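Local coordinates for protein DMATS type aromatic prenyltransferase (Micromonospora olivasterospora, PDB 6ZRY) that probably transfers a dimethylallyl group to the indole ring of tryptophan, which is bound here inside its ABBA barrel, at residues R194-A199 / Y213-E218; E240-V245 / Y274-P279; R251-R256 / R281-D286. All coordinates share one frame; numbering follows the deposited sequence.

The three contacts lie around the barrel that holds the bound tryptophan. Interaction 1 puts the side chain of Phe197 about 4 Å, nearest atoms, from the ligand, and interaction 3 holds its carboxylate through Arg281; interaction 2 packs a helix on the outside, the Val278 side chain about 9 Å from the bound tryptophan. The centres of interactions 1 and 2 are about 15 Å apart, and the two meet where Tyr213 CE2 lies 3.3 Å from Tyr277 OH. Interactions 2 and 3 are closer, about 12 Å between centres: Pro279 CG comes within 3.3 Å of Arg256 O, and the Phe253 ring also touches Cys243 and Val278. Residues 213-218 and 251-256 meet at Glu218 and Arg252.

Interaction 1 of 3, residues R194-A199 / Y213-E218; sequences RLTFFA and YLTHHE
A classic beta bulge interrupts the hairpin of strands 193-201 and 209-220: Thr196 and Phe197 both face Tyr213, and the register slips by one residue. Thr196 has a helical psi of -46°, which lets two successive amides converge on a single carbonyl. Its N reaches Tyr213 O at 2.9 Å, nearly straight and in the carbonyl plane, whereas Phe197 N makes only a weak bond, 3.5 Å long, to the same Tyr213 O. Beyond the bulge, Tyr213 N returns a bond to Phe197 O; before it, Arg194 and Thr215 form a regular hydrogen-bonded pair, with both bonds in plane.

The threonines add a side-chain bond across the hairpin. In each, OG1 is anti to the carbonyl carbon, and the side chains cross obliquely, bringing Thr196 OG1 within 2.6 Å of Thr215 OG1, a short hydrogen bond. That same torsion sets Thr196 CG2 over the centre of the Phe197 ring, 4.0 Å above its plane. Phe197 in turn presents an edge to the face of Tyr213 in a T-shaped stack, planes at 89°, with CD2 landing 3.6 Å from Tyr213 CG. Arg194 CG lies at the edge of the His217 ring, 3.6 Å from His217 CD2; beyond it the chain bends at chi2 and chi3, and NE forms a salt bridge with Glu152.

On the Phe197 face, which borders the tryptophan pocket, Tyr213 OH bonds to Tyr148 OH of strand 141-149 and its ring touches Val259 and Ser261 of strand 258-265. On the reverse face, Leu195 packs beside Leu214 and against Val163 of helix 159-170.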
loop_
_atom_site.group_PDB
_atom_site.type_symbol
_atom_site.label_atom_id
_atom_site.label_comp_id
_atom_site.label_asym_id
_atom_site.label_seq_id
_atom_site.Cartn_x
_atom_site.Cartn_y
_atom_site.Cartn_z
ATOM N N ARG A 194 -4.094 -14.844 3.303
ATOM C CA ARG A 194 -3.549 -14.220 4.529
ATOM C C ARG A 194 -4.165 -12.836 4.656
ATOM O O ARG A 194 -4.239 -12.120 3.654
ATOM C CB ARG A 194 -2.022 -14.187 4.443
ATOM C CG ARG A 194 -1.375 -15.575 4.500
ATOM C CD ARG A 194 -1.041 -16.060 5.877
ATOM N NE ARG A 194 -0.109 -15.189 6.571
ATOM C CZ ARG A 194 1.212 -15.229 6.466
ATOM N NH1 ARG A 194 1.805 -16.127 5.686
ATOM N NH2 ARG A 194 1.942 -14.356 7.145
ATOM N N LEU A 195 -4.605 -12.476 5.842
ATOM C CA LEU A 195 -5.125 -11.111 6.148
ATOM C C LEU A 195 -3.930 -10.182 6.416
ATOM O O LEU A 195 -3.268 -10.289 7.482
ATOM C CB LEU A 195 -6.077 -11.205 7.346
ATOM C CG LEU A 195 -7.278 -12.133 7.140
ATOM C CD1 LEU A 195 -7.878 -12.557 8.473
ATOM C CD2 LEU A 195 -8.323 -11.497 6.263
ATOM N N THR A 196 -3.643 -9.302 5.478
ATOM C CA THR A 196 -2.337 -8.613 5.407
ATOM C C THR A 196 -2.448 -7.195 5.961
ATOM O O THR A 196 -1.534 -6.777 6.667
ATOM C CB THR A 196 -1.794 -8.628 3.978
ATOM O OG1 THR A 196 -1.679 -10.006 3.611
ATOM C CG2 THR A 196 -0.453 -7.930 3.890
ATOM N N PHE A 197 -3.477 -6.443 5.586
ATOM C CA PHE A 197 -3.674 -5.072 6.094
ATOM C C PHE A 197 -5.128 -4.851 6.469
ATOM O O PHE A 197 -6.010 -5.264 5.726
ATOM C CB PHE A 197 -3.333 -3.977 5.068
ATOM C CG PHE A 197 -1.915 -3.979 4.546
ATOM C CD1 PHE A 197 -0.845 -3.795 5.401
ATOM C CD2 PHE A 197 -1.667 -4.109 3.193
ATOM C CE1 PHE A 197 0.455 -3.744 4.914
ATOM C CE2 PHE A 197 -0.370 -4.069 2.699
ATOM C CZ PHE A 197 0.694 -3.892 3.566
ATOM N N PHE A 198 -5.330 -4.151 7.577
ATOM C CA PHE A 198 -6.618 -3.585 7.994
ATOM C C PHE A 198 -6.455 -2.080 7.961
ATOM O O PHE A 198 -5.756 -1.570 8.846
ATOM C CB PHE A 198 -6.961 -4.142 9.378
ATOM C CG PHE A 198 -8.301 -3.738 9.928
ATOM C CD1 PHE A 198 -8.495 -2.481 10.502
ATOM C CD2 PHE A 198 -9.356 -4.642 9.943
ATOM C CE1 PHE A 198 -9.735 -2.122 11.024
ATOM C CE2 PHE A 198 -10.590 -4.273 10.453
ATOM C CZ PHE A 198 -10.776 -3.019 10.994
ATOM N N ALA A 199 -6.998 -1.415 6.953
ATOM C CA ALA A 199 -6.702 -0.003 6.635
ATOM C C ALA A 199 -7.946 0.836 6.899
ATOM O O ALA A 199 -9.002 0.446 6.468
ATOM C CB ALA A 199 -6.219 0.126 5.221
ATOM N N TYR A 213 -7.016 -6.059 3.062
ATOM C CA TYR A 213 -6.147 -6.621 2.010
ATOM C C TYR A 213 -5.864 -8.081 2.311
ATOM O O TYR A 213 -5.463 -8.368 3.473
ATOM C CB TYR A 213 -4.830 -5.871 1.947
ATOM C CG TYR A 213 -4.859 -4.443 1.471
ATOM C CD1 TYR A 213 -5.505 -3.443 2.185
ATOM C CD2 TYR A 213 -4.102 -4.055 0.367
ATOM C CE1 TYR A 213 -5.479 -2.120 1.780
ATOM C CE2 TYR A 213 -4.061 -2.728 -0.045
ATOM C CZ TYR A 213 -4.749 -1.759 0.671
ATOM O OH TYR A 213 -4.710 -0.441 0.316
ATOM N N LEU A 214 -6.057 -8.952 1.328
ATOM C CA LEU A 214 -5.770 -10.415 1.403
ATOM C C LEU A 214 -4.600 -10.712 0.471
ATOM O O LEU A 214 -4.657 -10.252 -0.663
ATOM C CB LEU A 214 -6.984 -11.201 0.929
ATOM C CG LEU A 214 -8.069 -11.511 1.938
ATOM C CD1 LEU A 214 -8.590 -10.261 2.592
ATOM C CD2 LEU A 214 -9.226 -12.255 1.231
ATOM N N THR A 215 -3.624 -11.464 0.927
ATOM C CA THR A 215 -2.510 -11.950 0.102
ATOM C C THR A 215 -2.842 -13.374 -0.301
ATOM O O THR A 215 -3.106 -14.202 0.596
ATOM C CB THR A 215 -1.168 -11.827 0.822
ATOM O OG1 THR A 215 -0.978 -10.447 1.174
ATOM C CG2 THR A 215 -0.015 -12.324 -0.016
ATOM N N HIS A 216 -2.846 -13.630 -1.597
ATOM C CA HIS A 216 -3.191 -14.925 -2.208
ATOM C C HIS A 216 -1.898 -15.637 -2.602
ATOM O O HIS A 216 -1.410 -15.388 -3.717
ATOM C CB HIS A 216 -4.116 -14.707 -3.416
ATOM C CG HIS A 216 -5.389 -14.018 -3.087
ATOM N ND1 HIS A 216 -6.396 -14.628 -2.346
ATOM C CD2 HIS A 216 -5.862 -12.802 -3.426
ATOM C CE1 HIS A 216 -7.405 -13.802 -2.218
ATOM N NE2 HIS A 216 -7.123 -12.693 -2.888
ATOM N N HIS A 217 -1.348 -16.467 -1.737
ATOM C CA HIS A 217 -0.045 -17.140 -1.971
ATOM C C HIS A 217 -0.188 -18.185 -3.083
ATOM O O HIS A 217 -1.181 -18.914 -3.071
ATOM C CB HIS A 217 0.505 -17.727 -0.668
ATOM C CG HIS A 217 0.934 -16.670 0.281
ATOM N ND1 HIS A 217 2.161 -16.029 0.167
ATOM C CD2 HIS A 217 0.274 -16.073 1.296
ATOM C CE1 HIS A 217 2.262 -15.117 1.113
ATOM N NE2 HIS A 217 1.101 -15.119 1.823
ATOM N N GLU A 218 0.766 -18.207 -4.021
ATOM C CA GLU A 218 0.868 -19.218 -5.113
ATOM C C GLU A 218 -0.525 -19.450 -5.700
ATOM O O GLU A 218 -1.057 -20.579 -5.582
ATOM C CB GLU A 218 1.462 -20.518 -4.566
ATOM C CG GLU A 218 2.926 -20.398 -4.180
ATOM C CD GLU A 218 3.252 -21.067 -2.859
ATOM O OE1 GLU A 218 4.126 -21.962 -2.844
ATOM O OE2 GLU A 218 2.628 -20.698 -1.852
#

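Interaction 2 of 3, residues E240-V245 / Y274-P279; sequences EEFCVV and YSIYVP
The 240-245 part of helix 236-247 runs nearly parallel to strand residues 274-278, at 13° between their directions and with the axes 9.6 Å apart at closest approach; two side chains from each carry the contact. The backbones come nearest at Cys243 and Val278, CA to CA 7.0 Å.

Phe242 CB points toward the strand, and CG anti to the backbone N (chi1 -173°) carries the ring on to Ile276 and Val278. There it slides past two strand side chains coming the other way: CD2 meets Ile276 CG2 at 4.0 Å, and the neighbouring CE2 meets Val278 CG2 at 4.1 Å. Cys243 has SG anti to the carbonyl carbon (chi1 -74°), and the sulfur reaches Ile276 CG1 at 3.9 Å and Val278 CG2 at 4.1 Å.

On the strand, Ile276 has CG1 anti to the backbone N, which puts CG2 in the crowded position between N and the carbonyl carbon. Its two branches are split accordingly, CG2 to the phenyl ring and CG1 to the sulfur. Val278 works differently: its CG2, anti to the carbonyl carbon, serves both helix residues at once. The four side chains interlock by apolar contact alone, and Leu332 of strand 327-333 and Leu297 of helix 287-300 pack against Phe242 around them.

Between Ile276 and Val278, Tyr277 points the opposite way and touches the bound tryptophan. Helix outside, apolar layer between, and substrate against the inner face of an antiparallel barrel: this is the layering of the ABBA prenyltransferase fold.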
loop_
_atom_site.group_PDB
_atom_site.type_symbol
_atom_site.label_atom_id
_atom_site.label_comp_id
_atom_site.label_asym_id
_atom_site.label_seq_id
_atom_site.Cartn_x
_atom_site.Cartn_y
_atom_site.Cartn_z
ATOM N N GLU A 240 -8.909 -10.415 -14.916
ATOM C CA GLU A 240 -8.015 -11.377 -15.618
ATOM C C GLU A 240 -7.226 -10.681 -16.720
ATOM O O GLU A 240 -6.030 -10.962 -16.813
ATOM C CB GLU A 240 -8.806 -12.556 -16.184
ATOM C CG GLU A 240 -9.426 -13.360 -15.105
ATOM C CD GLU A 240 -9.715 -14.782 -15.465
ATOM O OE1 GLU A 240 -10.212 -15.006 -16.630
ATOM O OE2 GLU A 240 -9.449 -15.669 -14.595
ATOM N N GLU A 241 -7.859 -9.815 -17.520
ATOM C CA GLU A 241 -7.170 -9.064 -18.616
ATOM C C GLU A 241 -6.037 -8.233 -17.987
ATOM O O GLU A 241 -4.922 -8.209 -18.542
ATOM C CB GLU A 241 -8.138 -8.154 -19.372
ATOM C CG GLU A 241 -9.043 -8.925 -20.340
ATOM C CD GLU A 241 -10.235 -8.178 -20.921
ATOM O OE1 GLU A 241 -10.977 -8.792 -21.725
ATOM O OE2 GLU A 241 -10.432 -7.013 -20.574
ATOM N N PHE A 242 -6.327 -7.565 -16.887
ATOM C CA PHE A 242 -5.344 -6.727 -16.172
ATOM C C PHE A 242 -4.161 -7.602 -15.744
ATOM O O PHE A 242 -2.988 -7.212 -15.930
ATOM C CB PHE A 242 -6.003 -6.043 -14.986
ATOM C CG PHE A 242 -5.106 -5.065 -14.317
ATOM C CD1 PHE A 242 -4.984 -3.773 -14.811
ATOM C CD2 PHE A 242 -4.359 -5.437 -13.220
ATOM C CE1 PHE A 242 -4.157 -2.858 -14.190
ATOM C CE2 PHE A 242 -3.511 -4.515 -12.616
ATOM C CZ PHE A 242 -3.431 -3.235 -13.102
ATOM N N CYS A 243 -4.446 -8.765 -15.188
ATOM C CA CYS A 243 -3.407 -9.675 -14.646
ATOM C C CYS A 243 -2.541 -10.235 -15.789
ATOM O O CYS A 243 -1.298 -10.299 -15.608
ATOM C CB CYS A 243 -4.028 -10.772 -13.795
ATOM S SG CYS A 243 -4.587 -10.188 -12.177
ATOM N N VAL A 244 -3.152 -10.605 -16.930
ATOM C CA VAL A 244 -2.433 -11.127 -18.128
ATOM C C VAL A 244 -1.440 -10.089 -18.640
ATOM O O VAL A 244 -0.309 -10.473 -18.922
ATOM C CB VAL A 244 -3.410 -11.535 -19.239
ATOM C CG1 VAL A 244 -2.708 -11.720 -20.584
ATOM C CG2 VAL A 244 -4.174 -12.770 -18.843
ATOM N N VAL A 245 -1.857 -8.831 -18.803
ATOM C CA VAL A 245 -0.970 -7.758 -19.314
ATOM C C VAL A 245 0.124 -7.514 -18.275
ATOM O O VAL A 245 1.311 -7.565 -18.650
ATOM C CB VAL A 245 -1.751 -6.482 -19.672
ATOM C CG1 VAL A 245 -0.841 -5.340 -20.036
ATOM C CG2 VAL A 245 -2.750 -6.741 -20.792
ATOM N N TYR A 274 -13.161 -2.995 -4.953
ATOM C CA TYR A 274 -12.137 -4.043 -5.077
ATOM C C TYR A 274 -10.929 -3.459 -5.791
ATOM O O TYR A 274 -11.128 -2.770 -6.793
ATOM C CB TYR A 274 -12.660 -5.231 -5.870
ATOM C CG TYR A 274 -11.632 -6.303 -6.045
ATOM C CD1 TYR A 274 -11.334 -7.170 -5.019
ATOM C CD2 TYR A 274 -10.938 -6.437 -7.244
ATOM C CE1 TYR A 274 -10.370 -8.145 -5.158
ATOM C CE2 TYR A 274 -9.986 -7.424 -7.408
ATOM C CZ TYR A 274 -9.694 -8.265 -6.362
ATOM O OH TYR A 274 -8.755 -9.233 -6.505
ATOM N N SER A 275 -9.728 -3.771 -5.327
ATOM C CA SER A 275 -8.468 -3.545 -6.076
ATOM C C SER A 275 -7.679 -4.835 -6.143
ATOM O O SER A 275 -7.690 -5.572 -5.180
ATOM C CB SER A 275 -7.637 -2.460 -5.482
ATOM O OG SER A 275 -8.345 -1.240 -5.534
ATOM N N ILE A 276 -7.042 -5.073 -7.266
ATOM C CA ILE A 276 -6.056 -6.153 -7.488
ATOM C C ILE A 276 -4.680 -5.485 -7.604
ATOM O O ILE A 276 -4.567 -4.447 -8.310
ATOM C CB ILE A 276 -6.434 -7.019 -8.717
ATOM C CG1 ILE A 276 -5.429 -8.138 -8.972
ATOM C CG2 ILE A 276 -6.641 -6.201 -9.983
ATOM C CD1 ILE A 276 -5.400 -9.200 -7.939
ATOM N N TYR A 277 -3.704 -6.016 -6.897
ATOM C CA TYR A 277 -2.325 -5.500 -6.847
ATOM C C TYR A 277 -1.413 -6.567 -7.386
ATOM O O TYR A 277 -1.268 -7.625 -6.776
ATOM C CB TYR A 277 -1.920 -5.084 -5.427
ATOM C CG TYR A 277 -2.886 -4.160 -4.732
ATOM C CD1 TYR A 277 -4.054 -4.658 -4.170
ATOM C CD2 TYR A 277 -2.641 -2.809 -4.602
ATOM C CE1 TYR A 277 -4.974 -3.836 -3.558
ATOM C CE2 TYR A 277 -3.535 -1.967 -3.965
ATOM C CZ TYR A 277 -4.709 -2.484 -3.438
ATOM O OH TYR A 277 -5.614 -1.680 -2.798
ATOM N N VAL A 278 -0.844 -6.321 -8.561
ATOM C CA VAL A 278 0.137 -7.230 -9.162
ATOM C C VAL A 278 1.531 -6.744 -8.783
ATOM O O VAL A 278 1.921 -5.619 -9.157
ATOM C CB VAL A 278 -0.024 -7.307 -10.689
ATOM C CG1 VAL A 278 1.004 -8.226 -11.310
ATOM C CG2 VAL A 278 -1.439 -7.731 -11.077
ATOM N N PRO A 279 2.356 -7.608 -8.150
ATOM C CA PRO A 279 3.756 -7.274 -7.848
ATOM C C PRO A 279 4.602 -7.518 -9.102
ATOM O O PRO A 279 5.398 -8.482 -9.175
ATOM C CB PRO A 279 4.067 -8.217 -6.703
ATOM C CG PRO A 279 3.283 -9.468 -7.066
ATOM C CD PRO A 279 2.000 -8.953 -7.664
#

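Interaction 3 of 3, residues R251-R256 / R281-D286; sequences RRFDGR and RSYVTD. With TRP (tryptophan), chain C.
At the end of the weakly bonded strand about 252-253 an inverse gamma turn is centred on Phe253, and the chain then passes the 3-10 residues Arg281 and Ser282, with Arg256 CA 5.8 Å from Ser282 CA. Two bonds of opposite direction grip Arg256: its N donates almost straight to Ser282 OG at 3.0 Å, and its O accepts from Tyr283 OH at 2.7 Å, the hydroxyl lying above the carbonyl plane. Phe253 turns an edge to one face of the Tyr283 ring, planes at 65°, and Phe253 CD2 is 3.6 Å from Tyr283 CZ. An alanine in place of Tyr283 would lose the hydroxyl bond to Arg256 and the face under Phe253, and would probably loosen the turn.

The extended chains of Arg256 and Arg281 cross at about a right angle, and Arg256 CD settles over the centre of the Arg281 guanidinium, 3.4 Å from Arg281 NH2. The guanidinium planes are only 17° apart, and Asp56, salt-bridged to both, probably offsets their repulsion. Tryptophan OXT lies at the edge of the Arg281 guanidinium, in its plane, and accepts a bond from Arg281 NH2 at 3.0 Å, consistent with recognition of the substrate's carboxylate.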
loop_
_atom_site.group_PDB
_atom_site.type_symbol
_atom_site.label_atom_id
_atom_site.label_comp_id
_atom_site.label_asym_id
_atom_site.label_seq_id
_atom_site.Cartn_x
_atom_site.Cartn_y
_atom_site.Cartn_z
ATOM N N ARG A 251 -0.407 -17.185 -15.480
ATOM C CA ARG A 251 -1.745 -17.505 -14.890
ATOM C C ARG A 251 -1.589 -17.906 -13.421
ATOM O O ARG A 251 -2.543 -17.694 -12.657
ATOM C CB ARG A 251 -2.436 -18.650 -15.638
ATOM C CG ARG A 251 -2.918 -18.307 -17.048
ATOM C CD ARG A 251 -3.895 -19.363 -17.557
ATOM N NE ARG A 251 -4.978 -19.524 -16.583
ATOM C CZ ARG A 251 -6.113 -18.824 -16.566
ATOM N NH1 ARG A 251 -6.361 -17.920 -17.506
ATOM N NH2 ARG A 251 -6.999 -19.032 -15.600
ATOM N N ARG A 252 -0.471 -18.552 -13.075
ATOM C CA ARG A 252 -0.089 -18.909 -11.689
ATOM C C ARG A 252 0.927 -17.888 -11.226
ATOM O O ARG A 252 2.007 -17.877 -11.776
ATOM C CB ARG A 252 0.612 -20.264 -11.588
ATOM C CG ARG A 252 -0.231 -21.454 -11.983
ATOM C CD ARG A 252 0.296 -22.780 -11.420
ATOM N NE ARG A 252 0.828 -22.740 -10.037
ATOM C CZ ARG A 252 0.148 -22.360 -8.929
ATOM N NH1 ARG A 252 -1.100 -21.930 -8.999
ATOM N NH2 ARG A 252 0.743 -22.391 -7.750
ATOM N N PHE A 253 0.586 -17.077 -10.256
ATOM C CA PHE A 253 1.504 -16.062 -9.696
ATOM C C PHE A 253 2.256 -16.748 -8.548
ATOM O O PHE A 253 1.916 -16.548 -7.375
ATOM C CB PHE A 253 0.713 -14.790 -9.412
ATOM C CG PHE A 253 0.292 -14.048 -10.668
ATOM C CD1 PHE A 253 -0.749 -14.502 -11.468
ATOM C CD2 PHE A 253 0.967 -12.899 -11.066
ATOM C CE1 PHE A 253 -1.114 -13.813 -12.616
ATOM C CE2 PHE A 253 0.583 -12.202 -12.209
ATOM C CZ PHE A 253 -0.447 -12.668 -12.987
ATOM N N ASP A 254 3.248 -17.568 -8.923
ATOM C CA ASP A 254 4.090 -18.392 -8.013
ATOM C C ASP A 254 5.344 -17.631 -7.584
ATOM O O ASP A 254 6.072 -18.159 -6.732
ATOM C CB ASP A 254 4.477 -19.717 -8.666
ATOM C CG ASP A 254 3.333 -20.696 -8.684
ATOM O OD1 ASP A 254 2.371 -20.499 -7.879
ATOM O OD2 ASP A 254 3.397 -21.646 -9.500
ATOM N N GLY A 255 5.588 -16.447 -8.142
ATOM C CA GLY A 255 6.561 -15.493 -7.583
ATOM C C GLY A 255 5.941 -14.739 -6.431
ATOM O O GLY A 255 5.285 -15.372 -5.592
ATOM N N ARG A 256 6.108 -13.427 -6.392
ATOM C CA ARG A 256 5.460 -12.590 -5.377
ATOM C C ARG A 256 3.957 -12.681 -5.602
ATOM O O ARG A 256 3.502 -12.785 -6.746
ATOM C CB ARG A 256 6.004 -11.173 -5.415
ATOM C CG ARG A 256 7.451 -11.096 -4.973
ATOM C CD ARG A 256 7.904 -9.666 -4.839
ATOM N NE ARG A 256 9.338 -9.545 -4.667
ATOM C CZ ARG A 256 9.992 -9.623 -3.503
ATOM N NH1 ARG A 256 9.342 -9.842 -2.368
ATOM N NH2 ARG A 256 11.310 -9.498 -3.491
ATOM N N ARG A 281 7.189 -6.372 -10.427
ATOM C CA ARG A 281 8.666 -6.519 -10.332
ATOM C C ARG A 281 9.061 -7.995 -10.353
ATOM O O ARG A 281 10.213 -8.299 -10.737
ATOM C CB ARG A 281 9.215 -5.878 -9.056
ATOM C CG ARG A 281 8.769 -6.558 -7.756
ATOM C CD ARG A 281 9.273 -5.699 -6.621
ATOM N NE ARG A 281 9.082 -6.166 -5.274
ATOM C CZ ARG A 281 7.933 -6.194 -4.601
ATOM N NH1 ARG A 281 6.789 -5.852 -5.156
ATOM N NH2 ARG A 281 7.940 -6.573 -3.330
ATOM N N SER A 282 8.172 -8.887 -9.958
ATOM C CA SER A 282 8.457 -10.350 -9.862
ATOM C C SER A 282 8.279 -11.032 -11.236
ATOM O O SER A 282 8.699 -12.174 -11.370
ATOM C CB SER A 282 7.579 -10.969 -8.810
ATOM O OG SER A 282 7.926 -12.312 -8.544
ATOM N N TYR A 283 7.697 -10.353 -12.223
ATOM C CA TYR A 283 7.214 -10.977 -13.483
ATOM C C TYR A 283 7.791 -10.282 -14.710
ATOM O O TYR A 283 7.255 -10.495 -15.791
ATOM C CB TYR A 283 5.682 -11.014 -13.439
ATOM C CG TYR A 283 5.189 -11.843 -12.281
ATOM C CD1 TYR A 283 5.248 -13.225 -12.327
ATOM C CD2 TYR A 283 4.776 -11.250 -11.087
ATOM C CE1 TYR A 283 4.829 -14.009 -11.265
ATOM C CE2 TYR A 283 4.362 -12.020 -10.008
ATOM C CZ TYR A 283 4.396 -13.405 -10.090
ATOM O OH TYR A 283 4.002 -14.173 -9.024
ATOM N N VAL A 284 8.867 -9.528 -14.544
ATOM C CA VAL A 284 9.535 -8.795 -15.652
ATOM C C VAL A 284 11.048 -9.039 -15.581
ATOM O O VAL A 284 11.529 -9.469 -14.523
ATOM C CB VAL A 284 9.229 -7.292 -15.591
ATOM C CG1 VAL A 284 7.757 -6.985 -15.822
ATOM C CG2 VAL A 284 9.718 -6.681 -14.272
ATOM N N THR A 285 11.756 -8.713 -16.660
ATOM C CA THR A 285 13.235 -8.744 -16.719
ATOM C C THR A 285 13.793 -7.502 -16.030
ATOM O O THR A 285 14.876 -7.600 -15.432
ATOM C CB THR A 285 13.718 -8.891 -18.160
ATOM O OG1 THR A 285 13.121 -7.884 -18.981
ATOM C CG2 THR A 285 13.388 -10.261 -18.693
ATOM N N ASP A 286 13.084 -6.385 -16.109
ATOM C CA ASP A 286 13.603 -5.068 -15.719
ATOM C C ASP A 286 12.470 -4.037 -15.748
ATOM O O ASP A 286 11.411 -4.345 -16.217
ATOM C CB ASP A 286 14.753 -4.674 -16.660
ATOM C CG ASP A 286 14.345 -4.662 -18.110
ATOM O OD1 ASP A 286 13.550 -3.789 -18.484
ATOM O OD2 ASP A 286 14.807 -5.532 -18.847
HETATM N N TRP C . 6.837 -4.364 0.147
HETATM C CA TRP C . 5.714 -5.180 0.727
HETATM C C TRP C . 5.242 -6.206 -0.305
HETATM O O TRP C . 4.489 -7.130 0.053
HETATM C CB TRP C . 4.559 -4.282 1.210
HETATM C CG TRP C . 3.890 -3.483 0.136
HETATM C CD1 TRP C . 4.295 -2.278 -0.374
HETATM C CD2 TRP C . 2.675 -3.823 -0.560
HETATM N NE1 TRP C . 3.419 -1.856 -1.342
HETATM C CE2 TRP C . 2.411 -2.773 -1.471
HETATM C CE3 TRP C . 1.778 -4.899 -0.493
HETATM C CZ2 TRP C . 1.302 -2.782 -2.320
HETATM C CZ3 TRP C . 0.683 -4.905 -1.332
HETATM C CH2 TRP C . 0.448 -3.858 -2.225
HETATM O OXT TRP C . 5.612 -6.129 -1.498
#